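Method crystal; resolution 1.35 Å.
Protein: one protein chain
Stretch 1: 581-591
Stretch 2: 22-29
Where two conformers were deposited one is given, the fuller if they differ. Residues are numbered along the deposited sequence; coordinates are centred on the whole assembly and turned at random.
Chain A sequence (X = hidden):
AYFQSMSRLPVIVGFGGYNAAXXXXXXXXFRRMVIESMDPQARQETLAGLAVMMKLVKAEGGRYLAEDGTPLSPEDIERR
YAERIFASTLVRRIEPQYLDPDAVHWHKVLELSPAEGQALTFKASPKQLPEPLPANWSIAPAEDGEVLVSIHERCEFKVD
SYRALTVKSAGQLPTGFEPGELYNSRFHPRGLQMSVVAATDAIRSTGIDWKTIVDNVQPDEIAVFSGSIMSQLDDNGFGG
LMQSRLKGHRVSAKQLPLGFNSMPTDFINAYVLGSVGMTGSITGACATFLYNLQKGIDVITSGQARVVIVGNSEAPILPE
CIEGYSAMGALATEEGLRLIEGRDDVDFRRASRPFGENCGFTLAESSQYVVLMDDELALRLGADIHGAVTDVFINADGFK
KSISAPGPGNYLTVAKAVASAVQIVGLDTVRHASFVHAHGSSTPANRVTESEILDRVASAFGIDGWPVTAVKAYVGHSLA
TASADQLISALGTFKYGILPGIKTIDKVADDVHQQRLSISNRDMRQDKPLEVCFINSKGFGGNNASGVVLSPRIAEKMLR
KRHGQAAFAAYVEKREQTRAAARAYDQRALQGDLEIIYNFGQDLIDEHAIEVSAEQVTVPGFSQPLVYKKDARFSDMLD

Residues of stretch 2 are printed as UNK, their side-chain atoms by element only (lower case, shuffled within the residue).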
# COMPACT_ATOMS: atom_id res chain seq x y z
N ALA A 581 -22.00 25.47 13.94
CA ALA A 581 -22.31 24.60 12.81
C ALA A 581 -21.95 23.14 13.11
O ALA A 581 -22.73 22.22 12.81
CB ALA A 581 -21.59 25.09 11.58
N ALA A 582 -20.78 22.91 13.70
CA ALA A 582 -20.38 21.56 14.09
C ALA A 582 -21.35 20.93 15.08
O ALA A 582 -21.73 19.78 14.93
CB ALA A 582 -18.97 21.56 14.65
N ARG A 583 -21.75 21.69 16.10
CA ARG A 583 -22.71 21.17 17.08
C ARG A 583 -24.01 20.78 16.39
O ARG A 583 -24.64 19.79 16.76
CB ARG A 583 -23.00 22.21 18.17
CG ARG A 583 -21.94 22.38 19.22
CD ARG A 583 -22.47 23.15 20.44
NE ARG A 583 -22.85 24.50 20.11
CZ ARG A 583 -22.03 25.55 20.11
NH1 ARG A 583 -20.74 25.41 20.41
NH2 ARG A 583 -22.49 26.74 19.81
N ALA A 584 -24.42 21.55 15.39
CA ALA A 584 -25.67 21.24 14.69
C ALA A 584 -25.55 19.92 13.92
O ALA A 584 -26.49 19.13 13.88
CB ALA A 584 -26.06 22.36 13.78
N TYR A 585 -24.38 19.68 13.33
CA TYR A 585 -24.14 18.39 12.70
C TYR A 585 -24.21 17.26 13.73
O TYR A 585 -24.86 16.26 13.51
CB TYR A 585 -22.78 18.35 11.94
CG TYR A 585 -22.37 16.93 11.66
CD1 TYR A 585 -23.15 16.13 10.86
CD2 TYR A 585 -21.24 16.38 12.24
CE1 TYR A 585 -22.83 14.82 10.64
CE2 TYR A 585 -20.90 15.05 12.03
CZ TYR A 585 -21.72 14.27 11.24
OH TYR A 585 -21.41 12.96 11.00
N ASP A 586 -23.51 17.40 14.84
CA ASP A 586 -23.54 16.37 15.89
C ASP A 586 -24.99 16.06 16.28
O ASP A 586 -25.35 14.91 16.44
CB ASP A 586 -22.74 16.86 17.11
CG ASP A 586 -22.62 15.83 18.21
OD1 ASP A 586 -22.47 14.62 17.93
OD2 ASP A 586 -22.66 16.25 19.39
N GLN A 587 -25.83 17.08 16.43
CA GLN A 587 -27.24 16.87 16.77
C GLN A 587 -27.96 16.07 15.70
O GLN A 587 -28.77 15.20 16.01
CB GLN A 587 -27.93 18.22 16.93
CG GLN A 587 -27.57 18.93 18.22
CD GLN A 587 -28.38 18.43 19.38
OE1 GLN A 587 -29.59 18.70 19.48
NE2 GLN A 587 -27.73 17.69 20.25
N ARG A 588 -27.69 16.36 14.42
CA ARG A 588 -28.34 15.58 13.38
C ARG A 588 -27.84 14.13 13.41
O ARG A 588 -28.61 13.19 13.23
CB ARG A 588 -28.08 16.19 12.00
CG ARG A 588 -28.75 17.56 11.74
CD ARG A 588 -30.19 17.66 12.23
NE ARG A 588 -31.04 16.60 11.70
CZ ARG A 588 -32.07 16.07 12.35
NH1 ARG A 588 -32.40 16.51 13.54
NH2 ARG A 588 -32.76 15.11 11.80
N ALA A 589 -26.54 13.96 13.61
CA ALA A 589 -25.93 12.63 13.62
C ALA A 589 -26.51 11.78 14.74
O ALA A 589 -26.71 10.57 14.57
CB ALA A 589 -24.42 12.74 13.71
N LEU A 590 -26.80 12.41 15.88
CA LEU A 590 -27.39 11.72 17.02
C LEU A 590 -28.74 11.14 16.62
O LEU A 590 -29.13 10.07 17.10
CB LEU A 590 -27.54 12.65 18.22
CG LEU A 590 -26.23 12.92 18.96
CD1 LEU A 590 -26.34 14.12 19.91
CD2 LEU A 590 -25.79 11.67 19.72
N GLN A 591 -29.44 11.85 15.74
CA GLN A 591 -30.76 11.45 15.28
C GLN A 591 -30.70 10.46 14.12
O GLN A 591 -31.74 10.02 13.63
CB GLN A 591 -31.55 12.70 14.87
CG GLN A 591 -31.99 13.56 16.03
CD GLN A 591 -33.28 13.08 16.64
OE1 GLN A 591 -34.35 13.19 16.02
NE2 GLN A 591 -33.21 12.54 17.85
N UNK A 22 -18.28 2.99 18.50
CA UNK A 22 -19.28 3.85 17.88
C UNK A 22 -18.71 4.92 16.96
O UNK A 22 -17.66 4.75 16.34
N UNK A 23 -19.45 6.02 16.87
CA UNK A 23 -19.08 7.18 16.08
C UNK A 23 -17.97 7.95 16.78
O UNK A 23 -18.07 8.29 17.96
n UNK A 23 -23.33 11.91 17.02
n UNK A 23 -22.16 10.52 15.62
c UNK A 23 -22.29 11.70 16.21
c UNK A 23 -20.28 8.10 15.87
c UNK A 23 -21.13 10.15 14.64
c UNK A 23 -19.92 9.40 15.15
n UNK A 23 -21.41 12.68 16.01
N UNK A 24 -16.91 8.24 16.04
CA UNK A 24 -15.76 8.91 16.63
C UNK A 24 -15.94 10.39 16.84
O UNK A 24 -15.41 10.95 17.79
o UNK A 24 -14.24 7.33 15.72
c UNK A 24 -14.54 8.70 15.75
N UNK A 25 -16.66 11.05 15.93
CA UNK A 25 -16.74 12.51 16.00
C UNK A 25 -17.38 12.95 17.31
O UNK A 25 -18.20 12.23 17.91
c UNK A 25 -17.49 13.08 14.80
o UNK A 25 -18.83 12.63 14.77
N UNK A 26 -16.97 14.13 17.76
CA UNK A 26 -17.46 14.72 19.00
C UNK A 26 -17.20 13.85 20.21
O UNK A 26 -17.83 14.01 21.25
c UNK A 26 -18.93 15.13 18.85
c UNK A 26 -19.42 17.75 15.46
c UNK A 26 -19.10 17.43 17.83
c UNK A 26 -19.33 15.54 16.39
c UNK A 26 -19.25 18.28 16.73
c UNK A 26 -19.15 16.06 17.68
c UNK A 26 -19.46 16.37 15.30
N UNK A 27 -16.23 12.95 20.07
CA UNK A 27 -15.75 12.11 21.16
C UNK A 27 -16.78 11.08 21.64
O UNK A 27 -16.67 10.60 22.75
c UNK A 27 -14.47 15.35 21.79
c UNK A 27 -12.39 14.85 21.30
n UNK A 27 -13.25 15.84 21.39
c UNK A 27 -15.28 12.95 22.34
n UNK A 27 -13.01 13.73 21.64
c UNK A 27 -14.32 14.02 21.95
N UNK A 28 -17.76 10.73 20.82
CA UNK A 28 -18.73 9.70 21.24
C UNK A 28 -18.11 8.34 21.49
O UNK A 28 -18.42 7.71 22.49
c UNK A 28 -22.32 12.12 21.15
c UNK A 28 -19.88 9.59 20.27
c UNK A 28 -20.93 11.82 19.48
n UNK A 28 -21.88 12.65 20.02
n UNK A 28 -21.67 10.99 21.36
c UNK A 28 -20.79 10.77 20.32
N UNK A 29 -17.20 7.89 20.61
CA UNK A 29 -16.54 6.61 20.81
C UNK A 29 -15.72 6.60 22.09
O UNK A 29 -15.74 5.65 22.86

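Position 22 has backbone atoms and nothing beyond CA, so it is glycine. Its phi/psi of 115/-151° would jam a CB against the carbonyl oxygen of the residue before, and this alone calls for Gly22.

Position 23 carries three carbons, a nitrogen, and a carbon bearing two more nitrogens, and those two end nitrogens lie 2.9 and 3.0 Å from Asp586 OD1. The end group is a guanidinium, hence arginine. Its CB points toward the helix of stretch 1, and the extended start of the chain (chi1 and chi2 both t) brings the charged group to the carboxylate of Asp586. Arg23 NH1 and NH2 both donate to Asp586 OD1, forming a salt bridge. Ala589 CB lies over one guanidinium face, 3.4 Å from Arg23 CZ; so small a side chain lets the flat group lie close to the helix.

Position 24 has one carbon and one oxygen, a serine that does not reach stretch 1. The hydroxyl of Ser24 is hydrogen-bonded elsewhere in the structure.

Position 25 again has one carbon and one oxygen, the oxygen 4.2 Å from Tyr585 CE2: serine. Ser25 OG accepts a hydrogen bond from Arg23 NH1 at 2.9 Å, helping to hold the guanidinium in place.

Position 26 shows one carbon and a ring of six carbons with no further atom; one ring carbon lies 3.1 Å from Ala582 O, and Asp586 lies over one ring face. This is phenylalanine rather than tyrosine. With Phe26 CZ already so near Ala582 O, the bare ring packs closely against the helix backbone. Asp586 CB stands 3.5 Å from the Phe26 ring centroid, almost on the ring normal, in a CH-pi contact. Tyr585 meets the ring rim to rim, with Tyr585 CD2 3.5 Å from Phe26 CE1.

Position 27 has one carbon and a five-membered ring of three carbons and two nitrogens: histidine. His27 takes the N-cap position before a helix, and its side chain stays out of reach of stretch 1.

Position 28 has the same composition, but here the CA-to-CB bond points toward stretch 1, and a ring nitrogen lies 2.9 Å from Asp586 OD1: a second histidine. His28 NE2 donates to Asp586 OD1, while ND1 is bonded elsewhere in the structure; imidazole suits a place where both nitrogens find partners.

Position 29 lacks a side chain and is glycine. A CB would have room here, so this contact does not explain Gly29.

The contact works around Asp586. Its OD1 gathers three hydrogen bonds, two from Arg23 and one from His28, while its CB rests on Phe26. Charge and hydrogen bonding thus fix the carboxylate, and the aromatic ring packs along the helix beside it.

Stretch 2 (22-29) GRSSFHHG
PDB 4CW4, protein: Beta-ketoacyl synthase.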